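Local coordinates for uncharacterized protein (PDB 2QS7), which probably acts as an oxidoreductase of the DsrE/DsrF-like family, although its substrate and cellular role remain uncharacterized, at residues R54-Q59 against P85-L90; Q89-A94 against G98-F103; V102-T107 against E117-F122; G17-L22 against I74-M79. One frame throughout, in Å; residues are numbered along the deposited sequence.

In the fold
From the N terminus, contact 4 opens at the start of helix 19-34 and closes 52 residues later on helix 72-81. Contact 1 opens inside that loop, on helix 53-57, but closes beyond it at the start of helix 87-97, so the two contacts cross. Trp87 joins them by packing on Ile19 and Leu22. Contact 2 then follows helix 87-97 through Gly98 into strand 99-105, and contact 3 carries on from that strand to the loop before strand 125-127. Phe122 touches Val91 and Gln92, bringing contacts 2 and 3 together. Thus contacts 1 and 4 tie the helices to one another, whereas contacts 2 and 3 bind helix and loop to the parallel sheet.

Contact 1 of 4, residues R54-Q59 against P85-L90; sequences RSLNSQ and PMWHQL
Leu56 meets His88 through a single methyl: Leu56 CD2 lies 3.6 Å from His88 CD2, and the imidazole receives it obliquely. The same methyl reaches Trp87, with Leu56 CD2 at 4.2 Å from Trp87 CZ2, again at a slant to the ring. Two aromatic side chains therefore share one leucine branch, and the contact is small, burying 101 Å² in total. The backbones stay well apart, the CA atoms of Leu56 and His88 being 8.6 Å from each other, while the two side chains run alongside each other with opposed headings. Leu56 gets there with CG anti to its carbonyl carbon (chi1 -71°), and the branch beyond carries CD2 to the rings.

Neighbours in sequence pack against both rings. His88 CB sits over the centre of one face of the Trp87 indole, 3.8 Å above the plane, and Trp87 NE1 lies in plane at the edge of the imidazole. Met86, a selenomethionine modelled in two conformers, in one of them lays its CB against one face of the His88 ring, offset toward the rim. Behind this, Met86 N donates to Gln89 OE1 at 3.1 Å with an N-H...O angle of 159°, coming from above the carbonyl plane. Farther out, Trp87 packs on Ile19 and Leu22 of helix 19-34 and on Ile51, while Leu56 also touches Ala120. With Met86 at the N-cap and Gln89 three residues on, the bond is one half of a capping box, here opening helix 87-97.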
loop_
_atom_site.group_PDB
_atom_site.type_symbol
_atom_site.label_atom_id
_atom_site.label_comp_id
_atom_site.label_asym_id
_atom_site.label_seq_id
_atom_site.Cartn_x
_atom_site.Cartn_y
_atom_site.Cartn_z
ATOM N N ARG A 54 10.606 9.235 21.299
ATOM C CA ARG A 54 11.740 8.311 21.435
ATOM C C ARG A 54 12.319 7.927 20.077
ATOM O O ARG A 54 13.533 7.946 19.890
ATOM C CB ARG A 54 11.381 7.051 22.258
ATOM C CG ARG A 54 11.495 7.254 23.785
ATOM C CD ARG A 54 11.245 5.980 24.595
ATOM N NE ARG A 54 11.710 6.129 25.971
ATOM N N SER A 55 11.451 7.614 19.119
ATOM C CA SER A 55 11.913 7.201 17.798
ATOM C C SER A 55 12.550 8.356 17.048
ATOM O O SER A 55 13.599 8.206 16.423
ATOM C CB SER A 55 10.758 6.608 17.002
ATOM O OG SER A 55 11.199 6.086 15.758
ATOM N N LEU A 56 11.918 9.517 17.130
ATOM C CA LEU A 56 12.404 10.698 16.427
ATOM C C LEU A 56 13.752 11.157 16.913
ATOM O O LEU A 56 14.556 11.615 16.117
ATOM C CB LEU A 56 11.392 11.842 16.518
ATOM C CG LEU A 56 10.143 11.599 15.673
ATOM C CD1 LEU A 56 9.028 12.591 15.981
ATOM C CD2 LEU A 56 10.519 11.653 14.208
ATOM N N ASN A 57 14.000 11.025 18.212
ATOM C CA ASN A 57 15.271 11.442 18.803
ATOM C C ASN A 57 16.348 10.363 18.797
ATOM O O ASN A 57 17.482 10.627 19.172
ATOM C CB ASN A 57 15.043 11.932 20.236
ATOM C CG ASN A 57 14.135 13.145 20.305
ATOM O OD1 ASN A 57 13.999 13.890 19.299
ATOM N ND2 ASN A 57 13.529 13.360 21.508
ATOM N N SER A 58 16.007 9.150 18.378
ATOM C CA SER A 58 16.975 8.049 18.382
ATOM C C SER A 58 18.189 8.348 17.524
ATOM O O SER A 58 18.093 8.955 16.467
ATOM C CB SER A 58 16.352 6.749 17.903
ATOM O OG SER A 58 17.322 5.723 17.935
ATOM N N GLN A 59 19.338 7.906 18.001
ATOM C CA GLN A 59 20.591 8.088 17.295
ATOM C C GLN A 59 20.807 6.920 16.330
ATOM O O GLN A 59 21.686 6.991 15.471
ATOM C CB GLN A 59 21.760 8.197 18.288
ATOM C CG GLN A 59 21.644 9.371 19.250
ATOM N N PRO A 85 15.724 17.411 3.162
ATOM C CA PRO A 85 15.147 17.351 4.522
ATOM C C PRO A 85 14.642 15.974 4.923
ATOM O O PRO A 85 14.302 15.171 4.047
ATOM C CB PRO A 85 13.947 18.312 4.464
ATOM C CG PRO A 85 14.081 19.089 3.207
ATOM C CD PRO A 85 15.051 18.396 2.295
HETATM N N MSE A 86 14.607 15.702 6.231
HETATM C CA MSE A 86 14.082 14.441 6.760
HETATM C C MSE A 86 12.566 14.448 6.557
HETATM O O MSE A 86 11.939 15.519 6.485
HETATM C CB MSE A 86 14.431 14.291 8.259
HETATM C CG MSE A 86 15.947 14.433 8.556
HETATM SE SE MSE A 86 16.530 14.335 10.474
HETATM C CE MSE A 86 16.631 12.425 10.745
ATOM N N TRP A 87 11.980 13.264 6.482
ATOM C CA TRP A 87 10.563 13.150 6.249
ATOM C C TRP A 87 9.699 13.970 7.199
ATOM O O TRP A 87 8.709 14.594 6.770
ATOM C CB TRP A 87 10.159 11.675 6.279
ATOM C CG TRP A 87 10.138 11.079 7.631
ATOM C CD1 TRP A 87 11.146 10.440 8.266
ATOM C CD2 TRP A 87 9.024 11.068 8.517
ATOM N NE1 TRP A 87 10.730 10.017 9.498
ATOM C CE2 TRP A 87 9.428 10.393 9.679
ATOM C CE3 TRP A 87 7.712 11.535 8.427
ATOM C CZ2 TRP A 87 8.579 10.186 10.759
ATOM C CZ3 TRP A 87 6.862 11.341 9.513
ATOM C CH2 TRP A 87 7.312 10.674 10.670
ATOM N N HIS A 88 10.033 13.958 8.479
ATOM C CA HIS A 88 9.227 14.681 9.458
ATOM C C HIS A 88 9.365 16.187 9.332
ATOM O O HIS A 88 8.445 16.901 9.684
ATOM C CB HIS A 88 9.498 14.235 10.889
ATOM C CG HIS A 88 10.932 14.286 11.273
ATOM N ND1 HIS A 88 11.544 15.438 11.718
ATOM C CD2 HIS A 88 11.881 13.317 11.293
ATOM C CE1 HIS A 88 12.814 15.178 11.984
ATOM N NE2 HIS A 88 13.045 13.898 11.734
ATOM N N GLN A 89 10.515 16.665 8.862
ATOM C CA GLN A 89 10.721 18.082 8.623
ATOM C C GLN A 89 9.854 18.518 7.464
ATOM O O GLN A 89 9.281 19.589 7.489
ATOM C CB GLN A 89 12.181 18.374 8.317
ATOM C CG GLN A 89 13.092 18.064 9.500
ATOM C CD GLN A 89 14.558 18.277 9.196
ATOM O OE1 GLN A 89 15.013 18.155 8.052
ATOM N NE2 GLN A 89 15.313 18.594 10.231
ATOM N N LEU A 90 9.735 17.669 6.448
ATOM C CA LEU A 90 8.858 17.955 5.321
ATOM C C LEU A 90 7.410 18.054 5.791
ATOM O O LEU A 90 6.657 18.920 5.323
ATOM C CB LEU A 90 9.001 16.906 4.210
ATOM C CG LEU A 90 10.309 16.840 3.409
ATOM C CD1 LEU A 90 10.302 15.624 2.488
ATOM C CD2 LEU A 90 10.586 18.112 2.611
#

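Contact 2 of 4, residues Q89-A94 against G98-F103; sequences QLVQQA and GEVKVF
Val91, on the helix, reaches two valines of the strand with one methyl: Val91 CG1 is 4.1 Å from Val102 CG2 and, more loosely, 4.4 Å from Val100 CG1. In Val91 this methyl is anti to the backbone N (chi1 176°), whereas Val102 presents the branch anti to its carbonyl carbon, and the two side chains cross obliquely. One turn farther along the helix, Ala94 CB approaches Val100 CG2 at 3.8 Å. That methyl also touches the backbone of the last turn, Val100 CG2 being 3.7 Å from Ala94 O. Val100 and Val102, two apart in the strand, both direct their CB toward the helix.

This is the closing half of a beta-alpha-beta unit, in which helix 87-97 lies against the sheet before the chain returns as strand 99-105 beside strand 38-43. The short axes of helix 89-94 and strand 99-103 approach to 8.6 Å with 128° between their directions, nearer perpendicular than antiparallel. Leu41 of strand 38-43 also touches Val91, while Ala94 also touches Thr29 and Ala33 of helix 19-34.

At the polar edge the helix ends in a short, straight bond. Gly98 N donates to Ala94 O at 2.7 Å with an N-H...O angle of 166°, entering nearly along the C=O axis. This completes the last helical turn just as Gly98 leaves the helical conformation.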
loop_
_atom_site.group_PDB
_atom_site.type_symbol
_atom_site.label_atom_id
_atom_site.label_comp_id
_atom_site.label_asym_id
_atom_site.label_seq_id
_atom_site.Cartn_x
_atom_site.Cartn_y
_atom_site.Cartn_z
ATOM N N GLN A 89 10.515 16.665 8.862
ATOM C CA GLN A 89 10.721 18.082 8.623
ATOM C C GLN A 89 9.854 18.518 7.464
ATOM O O GLN A 89 9.281 19.589 7.489
ATOM C CB GLN A 89 12.181 18.374 8.317
ATOM C CG GLN A 89 13.092 18.064 9.500
ATOM C CD GLN A 89 14.558 18.277 9.196
ATOM O OE1 GLN A 89 15.013 18.155 8.052
ATOM N NE2 GLN A 89 15.313 18.594 10.231
ATOM N N LEU A 90 9.735 17.669 6.448
ATOM C CA LEU A 90 8.858 17.955 5.321
ATOM C C LEU A 90 7.410 18.054 5.791
ATOM O O LEU A 90 6.657 18.920 5.323
ATOM C CB LEU A 90 9.001 16.906 4.210
ATOM C CG LEU A 90 10.309 16.840 3.409
ATOM C CD1 LEU A 90 10.302 15.624 2.488
ATOM C CD2 LEU A 90 10.586 18.112 2.611
ATOM N N VAL A 91 7.010 17.194 6.719
ATOM C CA VAL A 91 5.635 17.255 7.226
ATOM C C VAL A 91 5.408 18.552 8.038
ATOM O O VAL A 91 4.422 19.291 7.797
ATOM C CB VAL A 91 5.252 16.004 8.019
ATOM C CG1 VAL A 91 3.843 16.157 8.604
ATOM C CG2 VAL A 91 5.333 14.795 7.086
ATOM N N GLN A 92 6.335 18.864 8.939
ATOM C CA GLN A 92 6.190 20.041 9.761
ATOM C C GLN A 92 6.193 21.304 8.915
ATOM O O GLN A 92 5.414 22.222 9.171
ATOM C CB GLN A 92 7.273 20.095 10.863
ATOM C CG GLN A 92 7.229 21.347 11.742
ATOM C CD GLN A 92 5.838 21.685 12.316
ATOM O OE1 GLN A 92 5.341 22.810 12.137
ATOM N NE2 GLN A 92 5.200 20.717 12.974
ATOM N N GLN A 93 7.060 21.363 7.911
ATOM C CA GLN A 93 7.106 22.534 7.023
ATOM C C GLN A 93 5.795 22.629 6.257
ATOM O O GLN A 93 5.288 23.719 6.031
ATOM C CB GLN A 93 8.275 22.462 6.035
ATOM N N ALA A 94 5.245 21.484 5.864
ATOM C CA ALA A 94 3.972 21.469 5.135
ATOM C C ALA A 94 2.865 22.052 6.008
ATOM O O ALA A 94 2.035 22.804 5.509
ATOM C CB ALA A 94 3.615 20.082 4.671
ATOM N N GLY A 98 0.685 24.939 4.459
ATOM C CA GLY A 98 -0.676 24.642 4.075
ATOM C C GLY A 98 -1.520 24.092 5.183
ATOM O O GLY A 98 -1.268 24.362 6.359
ATOM N N GLU A 99 -2.525 23.312 4.790
ATOM C CA GLU A 99 -3.504 22.728 5.715
ATOM C C GLU A 99 -3.190 21.235 5.852
ATOM O O GLU A 99 -3.593 20.426 5.044
ATOM C CB GLU A 99 -4.920 23.004 5.165
ATOM C CG GLU A 99 -6.070 22.755 6.165
ATOM N N VAL A 100 -2.414 20.906 6.870
ATOM C CA VAL A 100 -1.992 19.556 7.105
ATOM C C VAL A 100 -2.368 19.198 8.535
ATOM O O VAL A 100 -2.078 19.966 9.466
ATOM C CB VAL A 100 -0.445 19.402 6.911
ATOM C CG1 VAL A 100 0.011 17.961 7.265
ATOM C CG2 VAL A 100 -0.062 19.782 5.513
ATOM N N LYS A 101 -3.032 18.047 8.699
ATOM C CA LYS A 101 -3.412 17.550 10.013
ATOM C C LYS A 101 -2.795 16.178 10.223
ATOM O O LYS A 101 -2.817 15.332 9.322
ATOM C CB LYS A 101 -4.920 17.457 10.146
ATOM C CG LYS A 101 -5.630 18.807 10.117
ATOM C CD LYS A 101 -5.393 19.550 11.391
ATOM C CE LYS A 101 -6.066 20.919 11.392
ATOM N NZ LYS A 101 -5.257 21.973 10.668
ATOM N N VAL A 102 -2.224 15.997 11.408
ATOM C CA VAL A 102 -1.552 14.775 11.787
ATOM C C VAL A 102 -2.320 14.136 12.899
ATOM O O VAL A 102 -2.518 14.743 13.957
ATOM C CB VAL A 102 -0.118 15.086 12.231
ATOM C CG1 VAL A 102 0.624 13.845 12.721
ATOM C CG2 VAL A 102 0.624 15.740 11.064
ATOM N N PHE A 103 -2.768 12.920 12.647
ATOM C CA PHE A 103 -3.533 12.132 13.599
ATOM C C PHE A 103 -2.776 10.866 13.980
ATOM O O PHE A 103 -2.085 10.291 13.165
ATOM C CB PHE A 103 -4.869 11.716 12.982
ATOM C CG PHE A 103 -5.745 12.868 12.620
ATOM C CD1 PHE A 103 -6.481 13.528 13.593
ATOM C CD2 PHE A 103 -5.784 13.335 11.334
ATOM C CE1 PHE A 103 -7.278 14.608 13.280
ATOM C CE2 PHE A 103 -6.580 14.399 11.003
ATOM C CZ PHE A 103 -7.337 15.041 11.983
#

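Contact 3 of 4, residues V102-T107 against E117-F122; sequences VFACST and EDLAEF
Phe122 O is where polar and apolar partners converge: it is hydrogen-bonded by Lys95 NZ, from helix 87-97, and it also faces the side chain of Val102, with Val102 CB 3.5 Å from Phe122 O. The branch carbon CB is the part nearest the oxygen; both methyls stand a little farther off. Val102 CG1 additionally reaches the ring, at 4.2 Å from Phe122 CE1, meeting it obliquely.

Two residues along the strand, Ala104 CB is 3.5 Å from Leu119 CD1, a carbon pair tighter than ordinary van der Waals contact. The isobutyl group has CG anti to its carbonyl carbon (chi1 -66°) and is extended beyond, which carries CD1 across to the alanine. Because Val102 and Ala104 both turn their CB toward the loop, the two anchor points recur on the same side of the strand; together they bury 170 Å².

The segment 117-122 lies in the loop after helix 106-111 and before strand 125-127, which pairs with strand 99-105 where Ala104 is hydrogen-bonded to Asp125 and Val127. Phe122 also packs on Val91 and Gln92, so the loop packs between helix 87-97 and strand 99-105, next to the outermost strand 125-127.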
loop_
_atom_site.group_PDB
_atom_site.type_symbol
_atom_site.label_atom_id
_atom_site.label_comp_id
_atom_site.label_asym_id
_atom_site.label_seq_id
_atom_site.Cartn_x
_atom_site.Cartn_y
_atom_site.Cartn_z
ATOM N N VAL A 102 -2.224 15.997 11.408
ATOM C CA VAL A 102 -1.552 14.775 11.787
ATOM C C VAL A 102 -2.320 14.136 12.899
ATOM O O VAL A 102 -2.518 14.743 13.957
ATOM C CB VAL A 102 -0.118 15.086 12.231
ATOM C CG1 VAL A 102 0.624 13.845 12.721
ATOM C CG2 VAL A 102 0.624 15.740 11.064
ATOM N N PHE A 103 -2.768 12.920 12.647
ATOM C CA PHE A 103 -3.533 12.132 13.599
ATOM C C PHE A 103 -2.776 10.866 13.980
ATOM O O PHE A 103 -2.085 10.291 13.165
ATOM C CB PHE A 103 -4.869 11.716 12.982
ATOM C CG PHE A 103 -5.745 12.868 12.620
ATOM C CD1 PHE A 103 -6.481 13.528 13.593
ATOM C CD2 PHE A 103 -5.784 13.335 11.334
ATOM C CE1 PHE A 103 -7.278 14.608 13.280
ATOM C CE2 PHE A 103 -6.580 14.399 11.003
ATOM C CZ PHE A 103 -7.337 15.041 11.983
ATOM N N ALA A 104 -2.965 10.447 15.223
ATOM C CA ALA A 104 -2.406 9.233 15.755
ATOM C C ALA A 104 -3.549 8.266 16.011
ATOM O O ALA A 104 -4.582 8.643 16.532
ATOM C CB ALA A 104 -1.624 9.532 17.107
ATOM N N CYS A 105 -3.340 7.014 15.637
ATOM C CA CYS A 105 -4.297 5.938 15.805
ATOM C C CYS A 105 -4.417 5.466 17.244
ATOM O O CYS A 105 -3.456 4.960 17.815
ATOM C CB CYS A 105 -3.813 4.757 14.975
ATOM S SG CYS A 105 -4.689 3.212 15.243
ATOM N N SER A 106 -5.604 5.588 17.817
ATOM C CA SER A 106 -5.816 5.212 19.201
ATOM C C SER A 106 -5.700 3.712 19.453
ATOM O O SER A 106 -5.263 3.320 20.526
ATOM C CB SER A 106 -7.163 5.733 19.691
ATOM O OG SER A 106 -8.209 5.251 18.882
ATOM N N THR A 107 -6.062 2.871 18.485
ATOM C CA THR A 107 -5.992 1.404 18.674
ATOM C C THR A 107 -4.557 0.889 18.787
ATOM O O THR A 107 -4.228 0.130 19.692
ATOM C CB THR A 107 -6.727 0.653 17.557
ATOM O OG1 THR A 107 -8.081 1.083 17.549
ATOM C CG2 THR A 107 -6.716 -0.858 17.797
ATOM N N GLU A 117 1.554 11.719 25.624
ATOM C CA GLU A 117 2.770 12.432 26.020
ATOM C C GLU A 117 4.007 11.915 25.287
ATOM O O GLU A 117 4.975 12.651 25.100
ATOM C CB GLU A 117 2.968 12.310 27.532
ATOM N N ASP A 118 3.951 10.658 24.853
ATOM C CA ASP A 118 5.039 10.032 24.122
ATOM C C ASP A 118 5.102 10.462 22.651
ATOM O O ASP A 118 6.102 10.239 21.981
ATOM C CB ASP A 118 4.861 8.516 24.164
ATOM C CG ASP A 118 4.763 7.961 25.588
ATOM O OD1 ASP A 118 5.308 8.583 26.544
ATOM O OD2 ASP A 118 4.127 6.889 25.735
ATOM N N LEU A 119 4.040 11.092 22.152
ATOM C CA LEU A 119 3.970 11.467 20.741
ATOM C C LEU A 119 4.589 12.821 20.438
ATOM O O LEU A 119 4.592 13.691 21.294
ATOM C CB LEU A 119 2.511 11.457 20.292
ATOM C CG LEU A 119 1.816 10.092 20.270
ATOM C CD1 LEU A 119 0.315 10.165 19.909
ATOM C CD2 LEU A 119 2.560 9.208 19.294
ATOM N N ALA A 120 5.106 12.983 19.217
ATOM C CA ALA A 120 5.688 14.251 18.768
ATOM C C ALA A 120 4.640 15.372 18.906
ATOM O O ALA A 120 3.417 15.142 18.796
ATOM C CB ALA A 120 6.167 14.149 17.321
ATOM N N GLU A 121 5.138 16.586 19.118
ATOM C CA GLU A 121 4.296 17.760 19.347
ATOM C C GLU A 121 3.385 18.076 18.173
ATOM O O GLU A 121 2.302 18.621 18.357
ATOM C CB GLU A 121 5.164 18.998 19.616
ATOM C CG GLU A 121 6.092 18.869 20.836
ATOM C CD GLU A 121 5.350 18.742 22.172
ATOM O OE1 GLU A 121 4.147 19.104 22.224
ATOM O OE2 GLU A 121 5.984 18.307 23.172
ATOM N N PHE A 122 3.827 17.712 16.978
ATOM C CA PHE A 122 3.094 18.036 15.785
ATOM C C PHE A 122 1.855 17.170 15.553
ATOM O O PHE A 122 1.177 17.345 14.566
ATOM C CB PHE A 122 4.050 18.092 14.581
ATOM C CG PHE A 122 4.393 16.762 13.954
ATOM C CD1 PHE A 122 4.267 15.562 14.623
ATOM C CD2 PHE A 122 4.962 16.745 12.690
ATOM C CE1 PHE A 122 4.611 14.368 14.002
ATOM C CE2 PHE A 122 5.321 15.545 12.080
ATOM C CZ PHE A 122 5.144 14.365 12.741
#

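Contact 4 of 4, residues G17-L22 against I74-M79; sequences GTIDKL and IMMQKM
Ile19 and Met76 have the nearest CA atoms across this contact, 9.5 Å apart, so the first turn of helix 19-34 meets helix 72-81 through side chains. Thr18 is the N-cap residue, yet its side chain makes no capping bond; its carbonyl serves two donors, Thr18 O accepting from Leu22 N at 3.0 Å and from Lys21 N.

Ile19 CG2 touches two selenomethionines: it is 4.2 Å from Met75 CE and 4.3 Å from Met76 SE. Met75 runs out extended before its methyl bends, whereas Met76 folds back on itself, all three torsions near -60°, and so presents its selenium rather than its end. The other isoleucine branch, with CG1 opposite the backbone N (chi1 -167°), leads to Trp87 of helix 87-97.

In the alpha/beta fold, this places helix 72-81 against the N-terminal end of the helix that follows the first strand. Ile64 packs on both Ile19 and Met75. Within the chain Asp20 OD1 accepts from Asp65 N; across subunit boundaries Asp20 OD2 is hydrogen-bonded to Trp46 NE1 of the third subunit and Gly17 N to Tyr68 OH of the second subunit.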
loop_
_atom_site.group_PDB
_atom_site.type_symbol
_atom_site.label_atom_id
_atom_site.label_comp_id
_atom_site.label_asym_id
_atom_site.label_seq_id
_atom_site.Cartn_x
_atom_site.Cartn_y
_atom_site.Cartn_z
ATOM N N GLY A 17 6.877 1.957 8.779
ATOM C CA GLY A 17 7.818 2.690 9.599
ATOM C C GLY A 17 9.257 2.678 9.092
ATOM O O GLY A 17 10.117 3.150 9.787
ATOM N N THR A 18 9.506 2.168 7.893
ATOM C CA THR A 18 10.850 2.154 7.332
ATOM C C THR A 18 11.085 3.495 6.642
ATOM O O THR A 18 10.164 4.145 6.188
ATOM C CB THR A 18 11.076 0.959 6.384
ATOM O OG1 THR A 18 10.070 0.952 5.358
ATOM C CG2 THR A 18 10.989 -0.326 7.155
ATOM N N ILE A 19 12.343 3.899 6.560
ATOM C CA ILE A 19 12.687 5.200 6.010
ATOM C C ILE A 19 12.275 5.348 4.553
ATOM O O ILE A 19 11.851 6.426 4.163
ATOM C CB ILE A 19 14.209 5.536 6.204
ATOM C CG1 ILE A 19 14.503 7.010 5.919
ATOM C CG2 ILE A 19 15.103 4.655 5.337
ATOM C CD1 ILE A 19 13.841 7.942 6.875
ATOM N N ASP A 20 12.373 4.276 3.774
ATOM C CA ASP A 20 12.021 4.345 2.359
ATOM C C ASP A 20 10.542 4.559 2.146
ATOM O O ASP A 20 10.150 5.027 1.091
ATOM C CB ASP A 20 12.523 3.124 1.580
ATOM C CG ASP A 20 12.071 1.825 2.187
ATOM O OD1 ASP A 20 12.464 1.570 3.353
ATOM O OD2 ASP A 20 11.357 1.058 1.493
ATOM N N LYS A 21 9.712 4.250 3.138
ATOM C CA LYS A 21 8.283 4.530 3.023
ATOM C C LYS A 21 7.908 5.859 3.681
ATOM O O LYS A 21 6.991 6.545 3.248
ATOM C CB LYS A 21 7.444 3.378 3.541
ATOM C CG LYS A 21 7.594 2.132 2.664
ATOM C CD LYS A 21 6.297 1.337 2.561
ATOM C CE LYS A 21 6.472 0.044 1.764
ATOM N NZ LYS A 21 5.243 -0.836 1.752
ATOM N N LEU A 22 8.649 6.258 4.696
ATOM C CA LEU A 22 8.374 7.522 5.351
ATOM C C LEU A 22 8.763 8.682 4.441
ATOM O O LEU A 22 8.111 9.717 4.484
ATOM C CB LEU A 22 9.083 7.600 6.709
ATOM C CG LEU A 22 8.553 6.671 7.812
ATOM C CD1 LEU A 22 9.539 6.563 8.984
ATOM C CD2 LEU A 22 7.163 7.128 8.270
ATOM N N ILE A 74 23.103 3.938 -1.252
ATOM C CA ILE A 74 23.013 4.824 -2.437
ATOM C C ILE A 74 22.026 5.960 -2.186
ATOM O O ILE A 74 22.314 7.134 -2.463
ATOM C CB ILE A 74 22.524 4.101 -3.745
ATOM C CG1 ILE A 74 23.550 3.078 -4.245
ATOM C CG2 ILE A 74 22.252 5.120 -4.871
ATOM C CD1 ILE A 74 23.210 2.468 -5.620
HETATM N N MSE A 75 20.855 5.588 -1.668
HETATM C CA MSE A 75 19.812 6.543 -1.396
HETATM C C MSE A 75 20.188 7.481 -0.241
HETATM O O MSE A 75 20.066 8.703 -0.377
HETATM C CB MSE A 75 18.507 5.799 -1.098
HETATM C CG MSE A 75 17.289 6.682 -0.964
HETATM SE SE MSE A 75 15.796 5.619 -0.242
HETATM C CE MSE A 75 16.701 4.967 1.435
HETATM N N MSE A 76 20.635 6.918 0.882
HETATM C CA MSE A 76 20.966 7.717 2.061
HETATM C C MSE A 76 22.065 8.717 1.744
HETATM O O MSE A 76 21.941 9.897 2.081
HETATM C CB MSE A 76 21.353 6.807 3.235
HETATM C CG MSE A 76 20.215 5.850 3.641
HETATM SE SE MSE A 76 18.525 6.789 3.869
HETATM C CE MSE A 76 19.118 7.952 5.414
ATOM N N GLN A 77 23.106 8.238 1.065
ATOM C CA GLN A 77 24.232 9.072 0.663
ATOM C C GLN A 77 23.772 10.210 -0.271
ATOM O O GLN A 77 24.125 11.368 -0.050
ATOM C CB GLN A 77 25.318 8.225 -0.022
ATOM N N LYS A 78 22.946 9.893 -1.272
ATOM C CA LYS A 78 22.531 10.894 -2.268
ATOM C C LYS A 78 21.607 11.962 -1.697
ATOM O O LYS A 78 21.565 13.081 -2.215
ATOM C CB LYS A 78 21.889 10.228 -3.488
HETATM N N MSE A 79 20.885 11.622 -0.630
HETATM C CA MSE A 79 19.981 12.572 0.028
HETATM C C MSE A 79 20.707 13.496 1.001
HETATM O O MSE A 79 20.388 14.684 1.059
HETATM C CB MSE A 79 18.822 11.864 0.701
HETATM C CG MSE A 79 17.844 11.317 -0.292
HETATM SE SE MSE A 79 16.494 10.452 0.697
HETATM C CE MSE A 79 15.670 11.974 1.631
#